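Local coordinates for uncharacterized protein (Acidithiobacillus ferrooxidans, PDB 3LUU) that is of unknown function but binds a zinc ion and belongs to the gamma-butyrobetaine hydroxylase-like N-terminal domain family, at residues W25-T30 with Y94-D99; H74-L79 with T87-W92; E62-V67 with F81-N86; P14-R19 with L33-L38. All coordinates share one frame; numbering follows the deposited sequence.

Contact 1 of 4, residues W25-T30 with Y94-D99; sequences WADGHT and YLRRLD
R96 reaches out of helix 92-98 to W25, D27 and H29 in the beta-hairpin connection between strands 20-25 and 30-34, whose residues W25 to G28 form a type I turn. The tightly packed part is the buried indole. A bend at chi2 (61°) sets R96 CD over its five-membered ring, 3.7 Å from that ring's centroid in a CH-pi contact. The guanidinium extends the overlap as a cation-pi partner, its plane turned 38° from the indole. Deeper in, L95 CB meets W25 CZ2 at the ring edge. The solvent side is the exposed turn, where R96 and D27 meet tip to tip. R96 NH2 lies 2.7 Å from D27 OD2, on its syn side, while R96 NH1 comes to D27 OD1 at 3.0 Å from above the carboxylate plane. H29 N reaches D27 OD1 from the opposite face, closing an Asx turn, and R6 O is a further partner of R96 NH1. An alanine for R96 would probably leave the D27 carboxylate without its salt-bridge mate and uncover the indole face beneath CD. S31 OG bonds both W25 NE1 and D99 OD2, and H29 NE2, with its partner in the imidazole plane, donates to D99 OD2 at 2.6 Å.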
loop_
_atom_site.group_PDB
_atom_site.type_symbol
_atom_site.label_atom_id
_atom_site.label_comp_id
_atom_site.label_asym_id
_atom_site.label_seq_id
_atom_site.Cartn_x
_atom_site.Cartn_y
_atom_site.Cartn_z
ATOM N N TRP A 25 5.831 -7.793 8.362
ATOM C CA TRP A 25 4.953 -7.626 9.525
ATOM C C TRP A 25 5.488 -8.459 10.675
ATOM O O TRP A 25 6.264 -9.377 10.437
ATOM C CB TRP A 25 3.561 -8.126 9.185
ATOM C CG TRP A 25 2.883 -7.456 8.024
ATOM C CD1 TRP A 25 2.697 -7.982 6.788
ATOM C CD2 TRP A 25 2.287 -6.161 8.006
ATOM N NE1 TRP A 25 2.013 -7.096 5.996
ATOM C CE2 TRP A 25 1.754 -5.965 6.723
ATOM C CE3 TRP A 25 2.161 -5.137 8.948
ATOM C CZ2 TRP A 25 1.052 -4.787 6.363
ATOM C CZ3 TRP A 25 1.473 -3.983 8.603
ATOM C CH2 TRP A 25 0.938 -3.812 7.306
ATOM N N ALA A 26 5.019 -8.177 11.886
ATOM C CA ALA A 26 5.512 -8.851 13.103
ATOM C C ALA A 26 5.093 -10.340 13.241
ATOM O O ALA A 26 5.743 -11.078 13.977
ATOM C CB ALA A 26 5.119 -8.061 14.323
ATOM N N ASP A 27 4.048 -10.801 12.539
ATOM C CA ASP A 27 3.704 -12.243 12.540
ATOM C C ASP A 27 4.609 -13.077 11.564
ATOM O O ASP A 27 4.361 -14.274 11.318
ATOM C CB ASP A 27 2.202 -12.439 12.211
ATOM C CG ASP A 27 1.867 -12.083 10.773
ATOM O OD1 ASP A 27 2.621 -11.241 10.196
ATOM O OD2 ASP A 27 0.875 -12.652 10.201
ATOM N N GLY A 28 5.619 -12.417 10.978
ATOM C CA GLY A 28 6.537 -13.038 10.014
ATOM C C GLY A 28 6.055 -13.009 8.587
ATOM O O GLY A 28 6.749 -13.464 7.690
ATOM N N HIS A 29 4.857 -12.481 8.355
ATOM C CA HIS A 29 4.348 -12.395 7.014
ATOM C C HIS A 29 4.983 -11.186 6.300
ATOM O O HIS A 29 5.308 -10.203 6.938
ATOM C CB HIS A 29 2.818 -12.253 7.043
ATOM C CG HIS A 29 2.204 -12.309 5.693
ATOM N ND1 HIS A 29 2.399 -13.375 4.845
ATOM C CD2 HIS A 29 1.424 -11.427 5.022
ATOM C CE1 HIS A 29 1.762 -13.155 3.709
ATOM N NE2 HIS A 29 1.165 -11.980 3.789
ATOM N N THR A 30 5.186 -11.302 4.985
ATOM C CA THR A 30 5.537 -10.160 4.135
ATOM C C THR A 30 4.439 -10.025 3.092
ATOM O O THR A 30 4.140 -10.982 2.356
ATOM C CB THR A 30 6.898 -10.331 3.453
ATOM O OG1 THR A 30 7.888 -10.534 4.452
ATOM C CG2 THR A 30 7.282 -9.076 2.603
ATOM N N TYR A 94 -5.615 -1.720 7.030
ATOM C CA TYR A 94 -6.092 -1.747 5.648
ATOM C C TYR A 94 -5.102 -2.425 4.687
ATOM O O TYR A 94 -5.503 -3.229 3.871
ATOM C CB TYR A 94 -6.344 -0.333 5.170
ATOM C CG TYR A 94 -7.041 -0.225 3.854
ATOM C CD1 TYR A 94 -8.336 -0.671 3.701
ATOM C CD2 TYR A 94 -6.436 0.347 2.785
ATOM C CE1 TYR A 94 -8.982 -0.570 2.504
ATOM C CE2 TYR A 94 -7.086 0.461 1.580
ATOM C CZ TYR A 94 -8.347 0.008 1.448
ATOM O OH TYR A 94 -8.991 0.152 0.244
ATOM N N LEU A 95 -3.822 -2.086 4.781
ATOM C CA LEU A 95 -2.807 -2.697 3.931
ATOM C C LEU A 95 -2.762 -4.198 4.134
ATOM O O LEU A 95 -2.738 -4.979 3.164
ATOM C CB LEU A 95 -1.431 -2.122 4.214
ATOM C CG LEU A 95 -1.191 -0.703 3.785
ATOM C CD1 LEU A 95 0.159 -0.265 4.357
ATOM C CD2 LEU A 95 -1.225 -0.616 2.269
ATOM N N ARG A 96 -2.781 -4.623 5.391
ATOM C CA ARG A 96 -2.798 -6.050 5.676
ATOM C C ARG A 96 -4.027 -6.752 5.073
ATOM O O ARG A 96 -3.907 -7.852 4.508
ATOM C CB ARG A 96 -2.697 -6.284 7.180
ATOM C CG ARG A 96 -2.464 -7.669 7.567
ATOM C CD ARG A 96 -1.171 -8.217 7.018
ATOM N NE ARG A 96 -1.173 -9.658 7.225
ATOM C CZ ARG A 96 -0.447 -10.319 8.120
ATOM N NH1 ARG A 96 0.410 -9.701 8.944
ATOM N NH2 ARG A 96 -0.588 -11.633 8.182
ATOM N N ARG A 97 -5.186 -6.108 5.198
ATOM C CA ARG A 97 -6.455 -6.580 4.637
ATOM C C ARG A 97 -6.414 -6.713 3.116
ATOM O O ARG A 97 -7.034 -7.626 2.564
ATOM C CB ARG A 97 -7.621 -5.645 5.048
ATOM C CG ARG A 97 -8.532 -6.154 6.202
ATOM C CD ARG A 97 -9.550 -5.082 6.732
ATOM N NE ARG A 97 -10.031 -4.140 5.696
ATOM C CZ ARG A 97 -11.292 -3.993 5.257
ATOM N NH1 ARG A 97 -12.308 -4.708 5.757
ATOM N NH2 ARG A 97 -11.547 -3.089 4.304
ATOM N N LEU A 98 -5.691 -5.813 2.438
ATOM C CA LEU A 98 -5.534 -5.903 0.977
ATOM C C LEU A 98 -4.785 -7.145 0.533
ATOM O O LEU A 98 -4.924 -7.556 -0.609
ATOM C CB LEU A 98 -4.857 -4.666 0.372
ATOM C CG LEU A 98 -5.638 -3.361 0.348
ATOM C CD1 LEU A 98 -4.718 -2.322 -0.293
ATOM C CD2 LEU A 98 -6.993 -3.393 -0.376
ATOM N N ASP A 99 -3.984 -7.742 1.413
ATOM C CA ASP A 99 -3.313 -9.011 1.086
ATOM C C ASP A 99 -4.300 -10.150 0.705
ATOM O O ASP A 99 -3.962 -11.040 -0.078
ATOM C CB ASP A 99 -2.439 -9.470 2.258
ATOM C CG ASP A 99 -0.996 -9.712 1.869
ATOM O OD1 ASP A 99 -0.594 -9.567 0.688
ATOM O OD2 ASP A 99 -0.255 -10.045 2.797
#

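Contact 2 of 4, residues H74-L79 with T87-W92; sequences HYAVQL and TGIFTW
W92 CG (chi1 -56°) and V77 CG1 (chi1 -80°) each stand anti to the carbonyl carbon, beside the backbone nitrogen. The side chains then cross at about a right angle, with V77 CG1 3.3 Å from W92 CH2. At the other end of the indole, W92 NE1 donates to H74 O at 2.8 Å; the oxygen lies in the ring plane, although the donor stands above the carbonyl plane. The backbone of Y75 and A76 passes over one face of the same ring, and W92 N bonds Y75 O. V77 and F90 form a hydrogen-bonded antiparallel pair, V77 N to F90 O at 2.9 Å and F90 N to V77 O at 2.7 Å, the second almost straight. L79 CD1 lies over the F90 ring, 3.9 Å from its centroid, in a CH-pi contact, and L38 and L95 pack against this side. A76, Q78, I89 and T91 point to the other side of the sheet, where A76 CB and I89 CG2 are pressed to 3.5 Å. T91 OG1 caps Y94 N, starting helix 92-98. The whole is an antiparallel beta hairpin of strands 76-81 and 89-91, with a classic bulge where Y75 and A76 both face V72.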
loop_
_atom_site.group_PDB
_atom_site.type_symbol
_atom_site.label_atom_id
_atom_site.label_comp_id
_atom_site.label_asym_id
_atom_site.label_seq_id
_atom_site.Cartn_x
_atom_site.Cartn_y
_atom_site.Cartn_z
ATOM N N HIS A 74 1.821 6.975 13.656
ATOM C CA HIS A 74 2.237 5.586 13.783
ATOM C C HIS A 74 1.255 4.606 13.164
ATOM O O HIS A 74 1.496 3.419 13.183
ATOM C CB HIS A 74 2.395 5.245 15.272
ATOM C CG HIS A 74 3.559 5.930 15.917
ATOM N ND1 HIS A 74 4.845 5.824 15.428
ATOM C CD2 HIS A 74 3.635 6.722 17.014
ATOM C CE1 HIS A 74 5.662 6.531 16.190
ATOM N NE2 HIS A 74 4.954 7.080 17.163
ATOM N N TYR A 75 0.156 5.079 12.603
ATOM C CA TYR A 75 -0.951 4.195 12.257
ATOM C C TYR A 75 -1.133 4.023 10.760
ATOM O O TYR A 75 -1.848 3.114 10.324
ATOM C CB TYR A 75 -2.257 4.715 12.886
ATOM C CG TYR A 75 -2.853 5.967 12.202
ATOM C CD1 TYR A 75 -2.396 7.256 12.506
ATOM C CD2 TYR A 75 -3.891 5.853 11.263
ATOM C CE1 TYR A 75 -2.959 8.405 11.872
ATOM C CE2 TYR A 75 -4.450 6.994 10.618
ATOM C CZ TYR A 75 -3.982 8.266 10.924
ATOM O OH TYR A 75 -4.543 9.374 10.289
ATOM N N ALA A 76 -0.503 4.872 9.950
ATOM C CA ALA A 76 -0.753 4.810 8.519
ATOM C C ALA A 76 0.441 5.286 7.681
ATOM O O ALA A 76 1.474 5.705 8.213
ATOM C CB ALA A 76 -2.005 5.614 8.206
ATOM N N VAL A 77 0.317 5.118 6.369
ATOM C CA VAL A 77 1.212 5.733 5.398
ATOM C C VAL A 77 0.364 6.450 4.326
ATOM O O VAL A 77 -0.741 6.018 3.973
ATOM C CB VAL A 77 2.202 4.748 4.649
ATOM C CG1 VAL A 77 3.414 4.413 5.512
ATOM C CG2 VAL A 77 1.474 3.490 4.066
ATOM N N GLN A 78 0.914 7.539 3.818
ATOM C CA GLN A 78 0.341 8.261 2.713
ATOM C C GLN A 78 1.126 7.791 1.492
ATOM O O GLN A 78 2.373 7.862 1.473
ATOM C CB GLN A 78 0.557 9.750 2.918
ATOM C CG GLN A 78 -0.038 10.635 1.836
ATOM C CD GLN A 78 0.391 12.100 1.961
ATOM O OE1 GLN A 78 1.571 12.428 2.253
ATOM N NE2 GLN A 78 -0.545 12.986 1.696
ATOM N N LEU A 79 0.426 7.327 0.474
ATOM C CA LEU A 79 1.098 6.923 -0.767
ATOM C C LEU A 79 0.890 8.027 -1.808
ATOM O O LEU A 79 -0.222 8.539 -1.972
ATOM C CB LEU A 79 0.592 5.581 -1.279
ATOM C CG LEU A 79 0.677 4.366 -0.366
ATOM C CD1 LEU A 79 0.334 3.126 -1.150
ATOM C CD2 LEU A 79 2.045 4.282 0.314
ATOM N N THR A 87 -3.691 11.949 -1.966
ATOM C CA THR A 87 -4.518 11.502 -0.881
ATOM C C THR A 87 -4.339 9.988 -1.019
ATOM O O THR A 87 -3.653 9.475 -1.941
ATOM C CB THR A 87 -6.033 11.932 -0.992
ATOM O OG1 THR A 87 -6.153 13.156 -1.725
ATOM C CG2 THR A 87 -6.649 12.111 0.406
ATOM N N GLY A 88 -4.928 9.278 -0.083
ATOM C CA GLY A 88 -4.695 7.877 0.029
ATOM C C GLY A 88 -3.828 7.759 1.239
ATOM O O GLY A 88 -2.600 7.728 1.118
ATOM N N ILE A 89 -4.487 7.755 2.395
ATOM C CA ILE A 89 -3.848 7.409 3.661
ATOM C C ILE A 89 -4.255 5.960 3.852
ATOM O O ILE A 89 -5.437 5.637 3.831
ATOM C CB ILE A 89 -4.328 8.268 4.833
ATOM C CG1 ILE A 89 -4.040 9.763 4.572
ATOM C CG2 ILE A 89 -3.707 7.815 6.157
ATOM C CD1 ILE A 89 -2.571 10.144 4.539
ATOM N N PHE A 90 -3.266 5.086 3.958
ATOM C CA PHE A 90 -3.504 3.659 4.096
ATOM C C PHE A 90 -3.104 3.269 5.503
ATOM O O PHE A 90 -1.911 3.353 5.859
ATOM C CB PHE A 90 -2.645 2.865 3.129
ATOM C CG PHE A 90 -3.022 3.017 1.675
ATOM C CD1 PHE A 90 -2.770 4.203 1.002
ATOM C CD2 PHE A 90 -3.547 1.942 0.967
ATOM C CE1 PHE A 90 -3.063 4.337 -0.334
ATOM C CE2 PHE A 90 -3.863 2.092 -0.379
ATOM C CZ PHE A 90 -3.619 3.290 -1.014
ATOM N N THR A 91 -4.068 2.814 6.298
ATOM C CA THR A 91 -3.723 2.327 7.624
ATOM C C THR A 91 -3.034 0.968 7.468
ATOM O O THR A 91 -3.223 0.269 6.462
ATOM C CB THR A 91 -4.921 2.189 8.545
ATOM O OG1 THR A 91 -5.798 1.155 8.075
ATOM C CG2 THR A 91 -5.682 3.507 8.632
ATOM N N TRP A 92 -2.223 0.612 8.458
ATOM C CA TRP A 92 -1.590 -0.701 8.520
ATOM C C TRP A 92 -2.618 -1.839 8.431
ATOM O O TRP A 92 -2.425 -2.792 7.681
ATOM C CB TRP A 92 -0.756 -0.834 9.793
ATOM C CG TRP A 92 0.283 0.236 9.950
ATOM C CD1 TRP A 92 0.500 1.003 11.058
ATOM C CD2 TRP A 92 1.242 0.660 8.977
ATOM N NE1 TRP A 92 1.535 1.874 10.836
ATOM C CE2 TRP A 92 2.010 1.692 9.569
ATOM C CE3 TRP A 92 1.554 0.256 7.673
ATOM C CZ2 TRP A 92 3.054 2.334 8.896
ATOM C CZ3 TRP A 92 2.601 0.894 7.006
ATOM C CH2 TRP A 92 3.329 1.925 7.623
#

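Contact 3 of 4, residues E62-V67 with F81-N86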
loop_
_atom_site.group_PDB
_atom_site.type_symbol
_atom_site.label_atom_id
_atom_site.label_comp_id
_atom_site.label_asym_id
_atom_site.label_seq_id
_atom_site.Cartn_x
_atom_site.Cartn_y
_atom_site.Cartn_z
ATOM N N GLU A 62 -2.757 0.172 -14.425
ATOM C CA GLU A 62 -1.666 -0.794 -14.494
ATOM C C GLU A 62 -0.269 -0.159 -14.623
ATOM O O GLU A 62 0.734 -0.746 -14.216
ATOM C CB GLU A 62 -1.896 -1.832 -15.590
ATOM C CG GLU A 62 -1.838 -1.327 -17.022
ATOM C CD GLU A 62 -3.194 -0.881 -17.547
ATOM O OE1 GLU A 62 -4.079 -0.544 -16.723
ATOM O OE2 GLU A 62 -3.368 -0.884 -18.786
ATOM N N HIS A 63 -0.213 1.050 -15.171
ATOM C CA HIS A 63 1.065 1.734 -15.320
ATOM C C HIS A 63 1.356 2.735 -14.218
ATOM O O HIS A 63 2.414 3.375 -14.227
ATOM C CB HIS A 63 1.176 2.350 -16.711
ATOM C CG HIS A 63 1.539 1.341 -17.772
ATOM N ND1 HIS A 63 0.687 0.982 -18.797
ATOM C CD2 HIS A 63 2.661 0.597 -17.944
ATOM C CE1 HIS A 63 1.273 0.078 -19.561
ATOM N NE2 HIS A 63 2.470 -0.176 -19.063
ATOM N N VAL A 64 0.495 2.806 -13.205
ATOM C CA VAL A 64 0.701 3.777 -12.125
ATOM C C VAL A 64 1.786 3.250 -11.158
ATOM O O VAL A 64 1.935 2.016 -10.968
ATOM C CB VAL A 64 -0.673 4.150 -11.485
ATOM C CG1 VAL A 64 -0.513 5.081 -10.333
ATOM C CG2 VAL A 64 -1.589 4.821 -12.617
ATOM N N SER A 65 2.621 4.158 -10.641
ATOM C CA SER A 65 3.594 3.770 -9.640
ATOM C C SER A 65 3.441 4.586 -8.360
ATOM O O SER A 65 2.832 5.642 -8.357
ATOM C CB SER A 65 5.020 3.866 -10.189
ATOM O OG SER A 65 5.382 5.214 -10.378
ATOM N N VAL A 66 3.954 4.035 -7.258
ATOM C CA VAL A 66 4.072 4.748 -6.008
ATOM C C VAL A 66 5.400 5.504 -6.074
ATOM O O VAL A 66 6.485 4.914 -6.185
ATOM C CB VAL A 66 4.000 3.805 -4.802
ATOM C CG1 VAL A 66 4.329 4.542 -3.530
ATOM C CG2 VAL A 66 2.598 3.162 -4.735
ATOM N N VAL A 67 5.300 6.818 -6.063
ATOM C CA VAL A 67 6.472 7.681 -6.134
ATOM C C VAL A 67 7.059 7.983 -4.760
ATOM O O VAL A 67 8.270 8.172 -4.644
ATOM C CB VAL A 67 6.193 8.937 -6.959
ATOM C CG1 VAL A 67 5.861 8.507 -8.383
ATOM C CG2 VAL A 67 5.094 9.773 -6.368
ATOM N N PHE A 81 1.137 8.789 -5.781
ATOM C CA PHE A 81 1.097 8.031 -7.014
ATOM C C PHE A 81 1.506 8.885 -8.214
ATOM O O PHE A 81 1.464 10.125 -8.175
ATOM C CB PHE A 81 -0.308 7.457 -7.239
ATOM C CG PHE A 81 -0.721 6.422 -6.217
ATOM C CD1 PHE A 81 -0.317 5.101 -6.349
ATOM C CD2 PHE A 81 -1.557 6.760 -5.168
ATOM C CE1 PHE A 81 -0.723 4.132 -5.420
ATOM C CE2 PHE A 81 -1.963 5.806 -4.235
ATOM C CZ PHE A 81 -1.534 4.485 -4.372
ATOM N N SER A 82 1.909 8.198 -9.278
ATOM C CA SER A 82 2.434 8.846 -10.471
ATOM C C SER A 82 1.345 9.514 -11.345
ATOM O O SER A 82 1.667 10.314 -12.209
ATOM C CB SER A 82 3.263 7.840 -11.261
ATOM O OG SER A 82 2.442 6.824 -11.782
ATOM N N ASP A 83 0.069 9.194 -11.120
ATOM C CA ASP A 83 -1.033 9.919 -11.769
ATOM C C ASP A 83 -1.474 11.218 -11.023
ATOM O O ASP A 83 -2.477 11.798 -11.399
ATOM C CB ASP A 83 -2.226 8.982 -12.048
ATOM C CG ASP A 83 -2.820 8.372 -10.782
ATOM O OD1 ASP A 83 -2.208 8.450 -9.701
ATOM O OD2 ASP A 83 -3.929 7.837 -10.855
ATOM N N GLY A 84 -0.711 11.688 -10.017
ATOM C CA GLY A 84 -1.012 12.939 -9.234
ATOM C C GLY A 84 -1.778 12.703 -7.917
ATOM O O GLY A 84 -1.874 13.577 -7.024
ATOM N N HIS A 85 -2.320 11.498 -7.790
ATOM C CA HIS A 85 -3.154 11.207 -6.647
ATOM C C HIS A 85 -2.269 10.910 -5.429
ATOM O O HIS A 85 -1.285 10.182 -5.484
ATOM C CB HIS A 85 -4.218 10.179 -7.023
ATOM C CG HIS A 85 -5.172 10.701 -8.058
ATOM N ND1 HIS A 85 -6.319 11.395 -7.732
ATOM C CD2 HIS A 85 -5.104 10.707 -9.412
ATOM C CE1 HIS A 85 -6.940 11.762 -8.840
ATOM N NE2 HIS A 85 -6.222 11.357 -9.873
ATOM N N ASN A 86 -2.598 11.571 -4.343
ATOM C CA ASN A 86 -1.664 11.691 -3.209
ATOM C C ASN A 86 -2.365 11.856 -1.897
ATOM O O ASN A 86 -1.724 11.980 -0.856
ATOM C CB ASN A 86 -0.732 12.894 -3.418
#
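S65 and S82 are joined by two hydrogen bonds that use the backbone of one and both the backbone and the side chain of the other. S82 OG accepts from S65 N at 2.9 Å, nearly straight at 172°; a chi1 of 67° sets this oxygen between the S82 backbone N and carbonyl carbon. S82 N donates back to S65 O at 2.9 Å, in the carbonyl plane but with a more bent angle of 137° at the hydrogen. F81 CA adds a CA-H...O contact to the same S65 oxygen. The apolar shell is made by V66 and F81, a non-hydrogen-bonded antiparallel pair, whose side chains meet at V66 CG2 and F81 CE1, 3.5 Å apart. V64 CG1 rests on F81 CB at 3.9 Å and also lies beside D83 OD1, while V67 CG1 packs on S82 CB. Behind this first shell, a type I turn from F81 to G84 sets the direction of S82 and D83, and F81 N bonds H85 O at its base. D83 OD2 is fixed in turn by salt bridges to R39 and K61. The contact thus lies where strand 66-72 enters the sheet beside the end of strand 76-81, with V67 and H80 continuing the backbone ladder and helix 35-40 touching V66 through F35 and F81 through R39.

Contact 4 of 4, residues P14-R19 with L33-L38; sequences PLMISR and LTFEHL. With ZN (zinc ion), chain B.
The zinc site takes one of its ligands from the first turn of helix 35-40, and the contact joins that helix start to R19 through F35. H37 NE2 binds the zinc ion at 2.0 Å, with E41 and E101 also in the site. T34 is the N-cap: its OG1 accepts from H37 N at 3.0 Å. Two residues earlier, the amide of F35 bonds across the contact, F35 N donating to R19 O at 2.9 Å, with the donor above the carbonyl plane. A water donates to R19 O and accepts from E36 N, so the same carbonyl also serves the following amide indirectly. R19 has left-handed backbone angles, and its peptide lies against the F35 ring: R19 C is over the ring centre, and R19 CA stands 4.0 Å from the centroid in a CH-pi contact. At the ring's far end, F35 CZ approaches L15 O at 3.5 Å, while P14 CB comes to the edge. The selenomethionine M16 also touches the ring, but it has two conformers and the detail is doubtful. An alanine in place of F35 would probably open a gap beside the R19 peptide and leave P14 without its aromatic neighbour. Beyond these residues F35 packs on M21 of strand 20-25 and on S65, while L33 and L38 rest on L95 and L98 of helix 92-98.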
loop_
_atom_site.group_PDB
_atom_site.type_symbol
_atom_site.label_atom_id
_atom_site.label_comp_id
_atom_site.label_asym_id
_atom_site.label_seq_id
_atom_site.Cartn_x
_atom_site.Cartn_y
_atom_site.Cartn_z
ATOM N N PRO A 14 9.145 -0.110 -1.160
ATOM C CA PRO A 14 8.490 0.079 -2.447
ATOM C C PRO A 14 9.468 -0.184 -3.606
ATOM O O PRO A 14 10.498 0.496 -3.727
ATOM C CB PRO A 14 8.024 1.530 -2.396
ATOM C CG PRO A 14 8.880 2.199 -1.398
ATOM C CD PRO A 14 9.492 1.154 -0.499
ATOM N N LEU A 15 9.159 -1.191 -4.429
ATOM C CA LEU A 15 10.057 -1.667 -5.493
ATOM C C LEU A 15 9.589 -1.133 -6.842
ATOM O O LEU A 15 8.585 -1.570 -7.386
ATOM C CB LEU A 15 10.136 -3.197 -5.484
ATOM C CG LEU A 15 10.612 -3.901 -4.186
ATOM C CD1 LEU A 15 10.290 -5.406 -4.228
ATOM C CD2 LEU A 15 12.132 -3.635 -3.925
HETATM N N MSE A 16 10.327 -0.170 -7.383
HETATM C CA MSE A 16 9.928 0.514 -8.611
HETATM C C MSE A 16 9.988 -0.371 -9.850
HETATM O O MSE A 16 9.181 -0.217 -10.744
HETATM C CB MSE A 16 10.788 1.749 -8.861
HETATM C CG MSE A 16 10.867 2.709 -7.715
HETATM SE SE MSE A 16 9.082 3.304 -7.231
HETATM C CE MSE A 16 8.516 3.760 -9.046
ATOM N N ILE A 17 10.957 -1.274 -9.916
ATOM C CA ILE A 17 11.118 -2.091 -11.120
ATOM C C ILE A 17 9.989 -3.129 -11.209
ATOM O O ILE A 17 9.323 -3.209 -12.210
ATOM C CB ILE A 17 12.549 -2.745 -11.204
ATOM C CG1 ILE A 17 13.643 -1.648 -11.118
ATOM C CG2 ILE A 17 12.726 -3.600 -12.484
ATOM C CD1 ILE A 17 13.473 -0.524 -12.097
ATOM N N SER A 18 9.767 -3.884 -10.144
ATOM C CA SER A 18 8.715 -4.871 -10.098
ATOM C C SER A 18 7.296 -4.312 -9.834
ATOM O O SER A 18 6.308 -5.006 -10.017
ATOM C CB SER A 18 9.091 -5.947 -9.097
ATOM O OG SER A 18 9.233 -5.394 -7.812
ATOM N N ARG A 19 7.214 -3.053 -9.418
ATOM C CA ARG A 19 5.959 -2.343 -9.184
ATOM C C ARG A 19 5.122 -2.976 -8.088
ATOM O O ARG A 19 3.897 -3.136 -8.235
ATOM C CB ARG A 19 5.169 -2.122 -10.477
ATOM C CG ARG A 19 6.044 -1.503 -11.567
ATOM C CD ARG A 19 5.378 -0.382 -12.367
ATOM N NE ARG A 19 4.379 -0.867 -13.322
ATOM C CZ ARG A 19 4.638 -1.527 -14.461
ATOM N NH1 ARG A 19 5.885 -1.832 -14.819
ATOM N NH2 ARG A 19 3.629 -1.899 -15.258
ATOM N N LEU A 33 2.189 -6.130 -2.301
ATOM C CA LEU A 33 1.014 -5.477 -2.840
ATOM C C LEU A 33 1.423 -4.689 -4.076
ATOM O O LEU A 33 2.308 -3.843 -3.981
ATOM C CB LEU A 33 0.410 -4.552 -1.788
ATOM C CG LEU A 33 -0.200 -5.277 -0.586
ATOM C CD1 LEU A 33 -0.490 -4.265 0.505
ATOM C CD2 LEU A 33 -1.455 -6.024 -1.059
ATOM N N THR A 34 0.819 -4.985 -5.237
ATOM C CA THR A 34 1.194 -4.242 -6.450
ATOM C C THR A 34 0.800 -2.761 -6.318
ATOM O O THR A 34 -0.227 -2.387 -5.704
ATOM C CB THR A 34 0.585 -4.817 -7.755
ATOM O OG1 THR A 34 -0.828 -4.698 -7.706
ATOM C CG2 THR A 34 0.999 -6.286 -7.980
ATOM N N PHE A 35 1.617 -1.906 -6.918
ATOM C CA PHE A 35 1.270 -0.484 -7.015
ATOM C C PHE A 35 -0.123 -0.286 -7.613
ATOM O O PHE A 35 -0.888 0.580 -7.170
ATOM C CB PHE A 35 2.320 0.228 -7.876
ATOM C CG PHE A 35 3.693 0.340 -7.226
ATOM C CD1 PHE A 35 3.903 0.030 -5.889
ATOM C CD2 PHE A 35 4.771 0.834 -7.939
ATOM C CE1 PHE A 35 5.147 0.158 -5.302
ATOM C CE2 PHE A 35 6.036 0.971 -7.320
ATOM C CZ PHE A 35 6.196 0.645 -5.999
ATOM N N GLU A 36 -0.437 -1.077 -8.641
ATOM C CA GLU A 36 -1.735 -1.018 -9.298
ATOM C C GLU A 36 -2.863 -1.280 -8.320
ATOM O O GLU A 36 -3.825 -0.550 -8.284
ATOM C CB GLU A 36 -1.813 -2.064 -10.387
ATOM C CG GLU A 36 -3.148 -2.078 -11.121
ATOM C CD GLU A 36 -3.311 -3.268 -12.067
ATOM O OE1 GLU A 36 -2.694 -4.340 -11.839
ATOM O OE2 GLU A 36 -4.064 -3.108 -13.058
ATOM N N HIS A 37 -2.749 -2.379 -7.579
ATOM C CA HIS A 37 -3.743 -2.773 -6.578
ATOM C C HIS A 37 -3.947 -1.680 -5.535
ATOM O O HIS A 37 -5.083 -1.286 -5.250
ATOM C CB HIS A 37 -3.309 -4.098 -5.955
ATOM C CG HIS A 37 -4.333 -4.752 -5.086
ATOM N ND1 HIS A 37 -4.034 -5.841 -4.300
ATOM C CD2 HIS A 37 -5.644 -4.500 -4.892
ATOM C CE1 HIS A 37 -5.114 -6.224 -3.654
ATOM N NE2 HIS A 37 -6.100 -5.422 -3.988
ATOM N N LEU A 38 -2.846 -1.143 -5.027
ATOM C CA LEU A 38 -2.910 -0.055 -4.053
ATOM C C LEU A 38 -3.656 1.174 -4.624
ATOM O O LEU A 38 -4.499 1.798 -3.960
ATOM C CB LEU A 38 -1.488 0.325 -3.596
ATOM C CG LEU A 38 -0.742 -0.707 -2.738
ATOM C CD1 LEU A 38 0.743 -0.405 -2.765
ATOM C CD2 LEU A 38 -1.273 -0.716 -1.310
HETATM ZN ZN ZN B . -8.059 -5.789 -3.571
HETATM O O HOH W 1 1.721 -2.492 -10.138
#

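Overall arrangement
From the N terminus, contact 4 opens at 14-19, and contact 1 opens at 25-30 before contact 4 closes at 33-38, so these two cross. Contact 4 ties the end of strand 9-15 to the start of helix 35-40. Contact 3 then opens at 62-67 and contact 2 at 74-79; contact 3 closes at 81-86 and contact 2 at 87-92, a second crossing, within the sheet of strands 66-72, 76-81 and 89-91. Contact 1 closes last, at 94-99, so its long loop encloses contacts 2 and 3 and brings helix 92-98 to the N-terminal sheet. L95 touches contacts 2 and 4, joining both sheets and helix 35-40.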